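Local atomic coordinates of Poly(Beta-D-mannuronate) lyase (Pseudopedobacter saltans, PDB entry 7O79), a protein that probably cleaves the mannuronate polymer of alginate as a family 6 polysaccharide lyase built on a parallel beta-helix. Residues K57-G62 with G77-D82; N270-V275 with N323-V328. All coordinates share one frame; numbering follows the deposited sequence.

Contact 1: residues K57-G62 with G77-D82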
ATOM      1  N   LYS A  57      23.274  11.630  11.419  1.00 37.46           N
ATOM      2  CA  LYS A  57      24.371  12.565  11.236  1.00 34.96           C
ATOM      3  C   LYS A  57      25.133  12.324   9.947  1.00 36.70           C
ATOM      4  O   LYS A  57      26.173  12.951   9.723  1.00 39.44           O
ATOM      5  CB  LYS A  57      25.325  12.481  12.426  1.00 37.33           C
ATOM      6  CG  LYS A  57      24.740  13.007  13.722  1.00 40.75           C
ATOM      7  CD  LYS A  57      24.026  14.336  13.502  1.00 45.12           C
ATOM      8  CE  LYS A  57      23.809  15.049  14.831  1.00 47.96           C
ATOM      9  NZ  LYS A  57      23.108  16.360  14.684  1.00 52.14           N
ATOM     10  N   VAL A  58      24.649  11.418   9.107  1.00 34.13           N
ATOM     11  CA  VAL A  58      25.259  11.096   7.828  1.00 31.56           C
ATOM     12  C   VAL A  58      24.245  11.435   6.749  1.00 34.39           C
ATOM     13  O   VAL A  58      23.173  10.822   6.698  1.00 33.90           O
ATOM     14  CB  VAL A  58      25.647   9.613   7.751  1.00 35.75           C
ATOM     15  CG1 VAL A  58      25.909   9.209   6.316  1.00 28.90           C
ATOM     16  CG2 VAL A  58      26.855   9.327   8.647  1.00 36.12           C
ATOM     17  N   MET A  59      24.566  12.401   5.883  1.00 33.12           N
ATOM     18  CA  MET A  59      23.598  12.864   4.891  1.00 33.02           C
ATOM     19  C   MET A  59      24.121  12.536   3.497  1.00 34.86           C
ATOM     20  O   MET A  59      25.153  13.067   3.064  1.00 34.46           O
ATOM     21  CB  MET A  59      23.291  14.354   5.048  1.00 34.40           C
ATOM     22  CG  MET A  59      22.330  14.894   3.982  1.00 34.46           C
ATOM     23  SD  MET A  59      22.307  16.680   3.785  1.00 38.38           S
ATOM     24  CE  MET A  59      21.400  17.188   5.223  1.00 38.80           C
ATOM     25  N   LEU A  60      23.411  11.647   2.809  1.00 28.30           N
ATOM     26  CA  LEU A  60      23.736  11.245   1.451  1.00 30.11           C
ATOM     27  C   LEU A  60      23.002  12.172   0.485  1.00 31.97           C
ATOM     28  O   LEU A  60      21.767  12.199   0.465  1.00 29.32           O
ATOM     29  CB  LEU A  60      23.348   9.780   1.236  1.00 30.57           C
ATOM     30  CG  LEU A  60      24.342   8.803   1.878  1.00 31.53           C
ATOM     31  CD1 LEU A  60      23.698   7.512   2.313  1.00 36.55           C
ATOM     32  CD2 LEU A  60      25.455   8.520   0.878  1.00 33.73           C
ATOM     33  N   SER A  61      23.759  12.929  -0.311  1.00 33.21           N
ATOM     34  CA  SER A  61      23.236  14.042  -1.101  1.00 30.42           C
ATOM     35  C   SER A  61      23.631  13.869  -2.567  1.00 31.40           C
ATOM     36  O   SER A  61      24.284  12.889  -2.949  1.00 29.84           O
ATOM     37  CB  SER A  61      23.752  15.370  -0.536  1.00 36.43           C
ATOM     38  OG  SER A  61      25.167  15.409  -0.642  1.00 37.06           O
ATOM     39  N   GLY A  62      23.238  14.836  -3.399  1.00 30.03           N
ATOM     40  CA  GLY A  62      23.496  14.686  -4.824  1.00 35.46           C
ATOM     41  C   GLY A  62      22.769  13.457  -5.332  1.00 34.81           C
ATOM     42  O   GLY A  62      21.734  13.064  -4.800  1.00 31.67           O
ATOM     43  N   GLY A  77      20.394   4.067  10.110  1.00 25.21           N
ATOM     44  CA  GLY A  77      20.730   5.414  10.539  1.00 29.51           C
ATOM     45  C   GLY A  77      21.080   6.436   9.477  1.00 32.35           C
ATOM     46  O   GLY A  77      21.613   7.498   9.825  1.00 30.11           O
ATOM     47  N   LEU A  78      20.778   6.180   8.202  1.00 27.24           N
ATOM     48  CA  LEU A  78      21.139   7.107   7.134  1.00 28.52           C
ATOM     49  C   LEU A  78      20.074   8.191   6.923  1.00 27.17           C
ATOM     50  O   LEU A  78      18.935   8.078   7.366  1.00 29.32           O
ATOM     51  CB  LEU A  78      21.378   6.360   5.820  1.00 27.61           C
ATOM     52  CG  LEU A  78      22.421   5.244   5.872  1.00 29.73           C
ATOM     53  CD1 LEU A  78      22.738   4.731   4.467  1.00 28.53           C
ATOM     54  CD2 LEU A  78      23.680   5.753   6.582  1.00 29.24           C
ATOM     55  N   LEU A  79      20.480   9.267   6.254  1.00 28.53           N
ATOM     56  CA  LEU A  79      19.570  10.319   5.815  1.00 29.58           C
ATOM     57  C   LEU A  79      19.882  10.640   4.361  1.00 30.13           C
ATOM     58  O   LEU A  79      21.042  10.895   4.011  1.00 29.01           O
ATOM     59  CB  LEU A  79      19.691  11.581   6.687  1.00 32.39           C
ATOM     60  CG  LEU A  79      19.061  12.893   6.165  1.00 32.66           C
ATOM     61  CD1 LEU A  79      17.530  12.858   6.114  1.00 27.52           C
ATOM     62  CD2 LEU A  79      19.510  14.074   7.015  1.00 33.22           C
ATOM     63  N   PHE A  80      18.857  10.580   3.513  1.00 30.13           N
ATOM     64  CA  PHE A  80      18.949  10.996   2.118  1.00 25.04           C
ATOM     65  C   PHE A  80      18.255  12.346   1.987  1.00 29.62           C
ATOM     66  O   PHE A  80      17.046  12.457   2.232  1.00 31.59           O
ATOM     67  CB  PHE A  80      18.312   9.971   1.183  1.00 27.00           C
ATOM     68  CG  PHE A  80      19.088   8.697   1.069  1.00 31.52           C
ATOM     69  CD1 PHE A  80      18.986   7.721   2.048  1.00 30.89           C
ATOM     70  CD2 PHE A  80      19.931   8.476  -0.001  1.00 27.69           C
ATOM     71  CE1 PHE A  80      19.698   6.540   1.957  1.00 28.98           C
ATOM     72  CE2 PHE A  80      20.654   7.288  -0.099  1.00 33.14           C
ATOM     73  CZ  PHE A  80      20.529   6.323   0.886  1.00 32.52           C
ATOM     74  N   LYS A  81      19.021  13.368   1.619  1.00 29.05           N
ATOM     75  CA  LYS A  81      18.531  14.739   1.669  1.00 33.44           C
ATOM     76  C   LYS A  81      19.465  15.601   0.833  1.00 34.67           C
ATOM     77  O   LYS A  81      20.636  15.258   0.644  1.00 35.56           O
ATOM     78  CB  LYS A  81      18.449  15.230   3.123  1.00 31.81           C
ATOM     79  CG  LYS A  81      17.913  16.651   3.342  1.00 33.47           C
ATOM     80  CD  LYS A  81      17.803  16.921   4.837  1.00 36.74           C
ATOM     81  CE  LYS A  81      17.447  18.365   5.167  1.00 40.90           C
ATOM     82  NZ  LYS A  81      16.092  18.776   4.728  1.00 46.98           N
ATOM     83  N   ASP A  82      18.925  16.693   0.293  1.00 35.12           N
ATOM     84  CA  ASP A  82      19.689  17.582  -0.586  1.00 33.77           C
ATOM     85  C   ASP A  82      20.218  16.835  -1.805  1.00 35.01           C
ATOM     86  O   ASP A  82      21.373  17.000  -2.209  1.00 34.60           O
ATOM     87  CB  ASP A  82      20.825  18.269   0.170  1.00 34.89           C
ATOM     88  CG  ASP A  82      20.324  19.107   1.331  1.00 39.71           C
ATOM     89  OD1 ASP A  82      19.111  19.408   1.352  1.00 39.88           O
ATOM     90  OD2 ASP A  82      21.133  19.476   2.216  1.00 43.08           O
TER
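Successive turns of a parallel beta-helix meet here through Leu60 and Phe80, neighbours on the face of the sheet that looks into the core. Leu60 CD1 rests over one face of the Phe80 ring, 4.1 Å from its centroid, a CH-pi contact. The two side chains lie alongside and point the same way, and the same methyl also reaches Leu78 CD1 at 3.6 Å. Val90 and Ile91, from a different face of the coil, touch Phe80 too, so bulky apolar residues suit these buried places.

The parallel backbone ladder runs through both strands: Leu60 N donates to Leu79 O at 2.8 Å, and Lys81 N returns to Leu60 O at 3.2 Å. As is usual in such a helix, residues of like kind stack from coil to coil. Beyond the ladder the chain turns at Asp82, whose O takes Gly62 N at 3.1 Å; phi 62° with psi -149° at Gly62 is a backbone shape that glycine adopts far more easily than other residues. Ser61 turns its OG to Glu30.

On the other face, Met59 is extended until a bend about its last torsion (chi3 -75°) lays CE against Lys81 CD at 3.6 Å. An alanine in place of Met59 would probably leave the aliphatic part of Lys81 without this cover and freer to turn. Leu79, on the same face, packs against Trp454 of the C-terminal tail.

Contact 2: residues N270-V275 with N323-V328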
ATOM      1  N   ASN A 270     -11.583  -2.505  11.042  1.00 21.04           N
ATOM      2  CA  ASN A 270     -11.105  -1.198  10.600  1.00 22.47           C
ATOM      3  C   ASN A 270     -11.991  -0.079  11.140  1.00 21.13           C
ATOM      4  O   ASN A 270     -13.216  -0.200  11.179  1.00 22.95           O
ATOM      5  CB  ASN A 270     -11.041  -1.133   9.067  1.00 21.62           C
ATOM      6  CG  ASN A 270     -10.143  -2.228   8.485  1.00 21.49           C
ATOM      7  OD1 ASN A 270      -8.923  -2.164   8.617  1.00 21.41           O
ATOM      8  ND2 ASN A 270     -10.747  -3.251   7.893  1.00 19.79           N
ATOM      9  N   TYR A 271     -11.361   1.018  11.541  1.00 22.67           N
ATOM     10  CA  TYR A 271     -12.058   2.200  12.045  1.00 25.58           C
ATOM     11  C   TYR A 271     -11.839   3.365  11.083  1.00 22.72           C
ATOM     12  O   TYR A 271     -10.718   3.874  10.965  1.00 26.11           O
ATOM     13  CB  TYR A 271     -11.558   2.545  13.439  1.00 22.17           C
ATOM     14  CG  TYR A 271     -12.340   3.640  14.121  1.00 25.26           C
ATOM     15  CD1 TYR A 271     -13.454   3.330  14.888  1.00 24.40           C
ATOM     16  CD2 TYR A 271     -11.936   4.962  14.054  1.00 28.85           C
ATOM     17  CE1 TYR A 271     -14.167   4.300  15.537  1.00 31.20           C
ATOM     18  CE2 TYR A 271     -12.647   5.955  14.708  1.00 30.81           C
ATOM     19  CZ  TYR A 271     -13.769   5.609  15.445  1.00 26.65           C
ATOM     20  OH  TYR A 271     -14.497   6.557  16.105  1.00 30.52           O
ATOM     21  N   VAL A 272     -12.903   3.789  10.406  1.00 24.25           N
ATOM     22  CA  VAL A 272     -12.848   4.862   9.414  1.00 23.16           C
ATOM     23  C   VAL A 272     -13.801   5.962   9.856  1.00 26.36           C
ATOM     24  O   VAL A 272     -14.971   5.689  10.155  1.00 24.12           O
ATOM     25  CB  VAL A 272     -13.224   4.354   8.006  1.00 24.76           C
ATOM     26  CG1 VAL A 272     -13.163   5.482   6.984  1.00 22.44           C
ATOM     27  CG2 VAL A 272     -12.307   3.196   7.602  1.00 22.08           C
ATOM     28  N   ARG A 273     -13.312   7.203   9.886  1.00 24.59           N
ATOM     29  CA  ARG A 273     -14.206   8.288  10.245  1.00 27.17           C
ATOM     30  C   ARG A 273     -13.762   9.601   9.617  1.00 26.10           C
ATOM     31  O   ARG A 273     -12.576   9.827   9.365  1.00 24.72           O
ATOM     32  CB  ARG A 273     -14.335   8.409  11.767  1.00 26.98           C
ATOM     33  CG  ARG A 273     -13.057   8.758  12.508  1.00 28.35           C
ATOM     34  CD  ARG A 273     -13.391   9.357  13.881  1.00 30.94           C
ATOM     35  NE  ARG A 273     -14.389  10.411  13.743  1.00 29.47           N
ATOM     36  CZ  ARG A 273     -15.597  10.419  14.307  1.00 35.06           C
ATOM     37  NH1 ARG A 273     -15.992   9.411  15.079  1.00 34.45           N
ATOM     38  NH2 ARG A 273     -16.416  11.455  14.087  1.00 32.44           N
ATOM     39  N   ASP A 274     -14.755  10.450   9.335  1.00 25.66           N
ATOM     40  CA  ASP A 274     -14.533  11.815   8.840  1.00 24.24           C
ATOM     41  C   ASP A 274     -13.780  11.792   7.517  1.00 26.53           C
ATOM     42  O   ASP A 274     -12.862  12.580   7.280  1.00 25.18           O
ATOM     43  CB  ASP A 274     -13.798  12.696   9.859  1.00 25.47           C
ATOM     44  CG  ASP A 274     -14.298  12.511  11.290  1.00 27.88           C
ATOM     45  OD1 ASP A 274     -15.521  12.521  11.507  1.00 28.13           O
ATOM     46  OD2 ASP A 274     -13.463  12.408  12.215  1.00 28.65           O
ATOM     47  N   VAL A 275     -14.140  10.867   6.657  1.00 25.06           N
ATOM     48  CA  VAL A 275     -13.617  10.888   5.300  1.00 24.99           C
ATOM     49  C   VAL A 275     -14.651  11.561   4.420  1.00 25.81           C
ATOM     50  O   VAL A 275     -15.851  11.604   4.728  1.00 25.60           O
ATOM     51  CB  VAL A 275     -13.239   9.489   4.766  1.00 26.03           C
ATOM     52  CG1 VAL A 275     -12.041   8.920   5.538  1.00 22.68           C
ATOM     53  CG2 VAL A 275     -14.419   8.565   4.864  1.00 22.57           C
ATOM     54  N   ASN A 323     -16.379  -3.689  11.147  1.00 21.40           N
ATOM     55  CA  ASN A 323     -15.749  -2.415  10.836  1.00 22.08           C
ATOM     56  C   ASN A 323     -16.632  -1.273  11.319  1.00 23.13           C
ATOM     57  O   ASN A 323     -17.825  -1.443  11.571  1.00 21.57           O
ATOM     58  CB  ASN A 323     -15.495  -2.276   9.329  1.00 20.87           C
ATOM     59  CG  ASN A 323     -14.612  -3.395   8.766  1.00 21.98           C
ATOM     60  OD1 ASN A 323     -13.390  -3.387   8.954  1.00 21.78           O
ATOM     61  ND2 ASN A 323     -15.227  -4.354   8.063  1.00 19.79           N
ATOM     62  N   THR A 324     -16.031  -0.091  11.430  1.00 21.23           N
ATOM     63  CA  THR A 324     -16.763   1.108  11.815  1.00 21.58           C
ATOM     64  C   THR A 324     -16.492   2.197  10.790  1.00 21.14           C
ATOM     65  O   THR A 324     -15.329   2.490  10.493  1.00 22.86           O
ATOM     66  CB  THR A 324     -16.357   1.545  13.222  1.00 24.24           C
ATOM     67  OG1 THR A 324     -16.696   0.496  14.133  1.00 23.32           O
ATOM     68  CG2 THR A 324     -17.048   2.831  13.627  1.00 23.01           C
ATOM     69  N   PHE A 325     -17.565   2.762  10.234  1.00 19.97           N
ATOM     70  CA  PHE A 325     -17.499   3.846   9.249  1.00 22.77           C
ATOM     71  C   PHE A 325     -18.358   5.017   9.733  1.00 20.30           C
ATOM     72  O   PHE A 325     -19.574   5.028   9.517  1.00 24.41           O
ATOM     73  CB  PHE A 325     -17.979   3.373   7.871  1.00 22.32           C
ATOM     74  CG  PHE A 325     -17.358   2.079   7.413  1.00 21.90           C
ATOM     75  CD1 PHE A 325     -16.047   2.050   6.923  1.00 22.27           C
ATOM     76  CD2 PHE A 325     -18.077   0.895   7.463  1.00 20.02           C
ATOM     77  CE1 PHE A 325     -15.463   0.847   6.497  1.00 24.40           C
ATOM     78  CE2 PHE A 325     -17.492  -0.316   7.043  1.00 21.56           C
ATOM     79  CZ  PHE A 325     -16.189  -0.338   6.572  1.00 20.19           C
ATOM     80  N   LEU A 326     -17.750   6.038  10.323  1.00 21.53           N
ATOM     81  CA  LEU A 326     -18.539   7.098  10.942  1.00 24.05           C
ATOM     82  C   LEU A 326     -18.315   8.442  10.269  1.00 23.00           C
ATOM     83  O   LEU A 326     -17.188   8.788   9.910  1.00 22.68           O
ATOM     84  CB  LEU A 326     -18.241   7.215  12.440  1.00 23.56           C
ATOM     85  CG  LEU A 326     -18.689   6.007  13.270  1.00 25.81           C
ATOM     86  CD1 LEU A 326     -18.000   6.016  14.642  1.00 31.84           C
ATOM     87  CD2 LEU A 326     -20.189   5.956  13.401  1.00 25.09           C
ATOM     88  N   ASN A 327     -19.402   9.200  10.105  1.00 22.26           N
ATOM     89  CA  ASN A 327     -19.311  10.589   9.632  1.00 22.08           C
ATOM     90  C   ASN A 327     -18.653  10.659   8.255  1.00 22.10           C
ATOM     91  O   ASN A 327     -17.856  11.553   7.973  1.00 23.68           O
ATOM     92  CB  ASN A 327     -18.572  11.462  10.657  1.00 25.00           C
ATOM     93  CG  ASN A 327     -18.666  12.961  10.365  1.00 26.19           C
ATOM     94  OD1 ASN A 327     -19.679  13.466   9.861  1.00 26.01           O
ATOM     95  ND2 ASN A 327     -17.607  13.679  10.705  1.00 23.73           N
ATOM     96  N   VAL A 328     -18.993   9.698   7.372  1.00 23.08           N
ATOM     97  CA  VAL A 328     -18.403   9.669   6.031  1.00 25.68           C
ATOM     98  C   VAL A 328     -19.219  10.558   5.106  1.00 25.80           C
ATOM     99  O   VAL A 328     -20.447  10.653   5.225  1.00 26.18           O
ATOM    100  CB  VAL A 328     -18.295   8.225   5.482  1.00 24.81           C
ATOM    101  CG1 VAL A 328     -17.405   7.401   6.384  1.00 26.18           C
ATOM    102  CG2 VAL A 328     -19.644   7.555   5.331  1.00 22.93           C
TER
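Asn323 OD1 is gripped twice by Asn270, by the backbone N and by the side-chain ND2, each at 2.9 Å. The two donors come from opposite faces of the acceptor's plane, and the amides lie alongside, only 5° apart. Asparagine suits this place because one amide can both accept and donate: Asn323 ND2 goes on to Val267 O, and Asn270 OD1 accepts from Asn245. The backbone N of Asn323 donates in turn to Asn360 OD1, repeating the pattern on the next coil. The stack is an asparagine ladder, a known feature of parallel beta-helices, running beside backbone bonds such as Thr324 N to Asn270 O (2.8 Å).

Inside the coil, Val272 CB meets Phe325 CD1 at 3.8 Å, and past the corner Val275 CG2 abuts Val328 CG1 at 3.5 Å. The face of Tyr271, Thr324, Arg273 and Leu326 points out of the coil but is largely covered: Leu326 touches Glu403 and Pro404, and Thr324 OG1 bonds to Val438 N. There the methyl of Thr324 sits by the tyrosine ring, while Leu326 CB lies over one face of the Arg273 guanidinium. Arg273 CG stands between the backbone N and carbonyl carbon (chi1 63°), and a further bend brings the guanidinium side-on to Asp274, NE reaching OD2 at 2.7 Å in a salt bridge and NH2 reaching OD1 at 2.9 Å. Asp274 and Asn327 both occupy the left-handed helical region (phi 60°), which aspartate and asparagine tolerate well at a corner. Held by two arginine nitrogens, one to each oxygen, the carboxylate is likely to stay ionised and keep its orientation.

Overall arrangement
Contact 1 comes first along the chain and closes before contact 2 opens; their centres lie 38 Å apart and their nearest atoms about 29 Å, so they do not touch. Both join strands of one continuous parallel series within the beta-helix: strand 58-62 with 73-83 toward the N-terminal end, and 266-273 with 319-328 several coils later. Between them the series passes through strands 99-106, 128-135, 155-162, 194-201, 219-226 and 241-248. Only 14 residues separate the segments of contact 1, against 47 in contact 2, where a longer excursion, including the small antiparallel pair 299-300 and 308-309, intervenes. The coil-to-coil pairing thus persists despite inserted loops, giving the lyase one elongated scaffold.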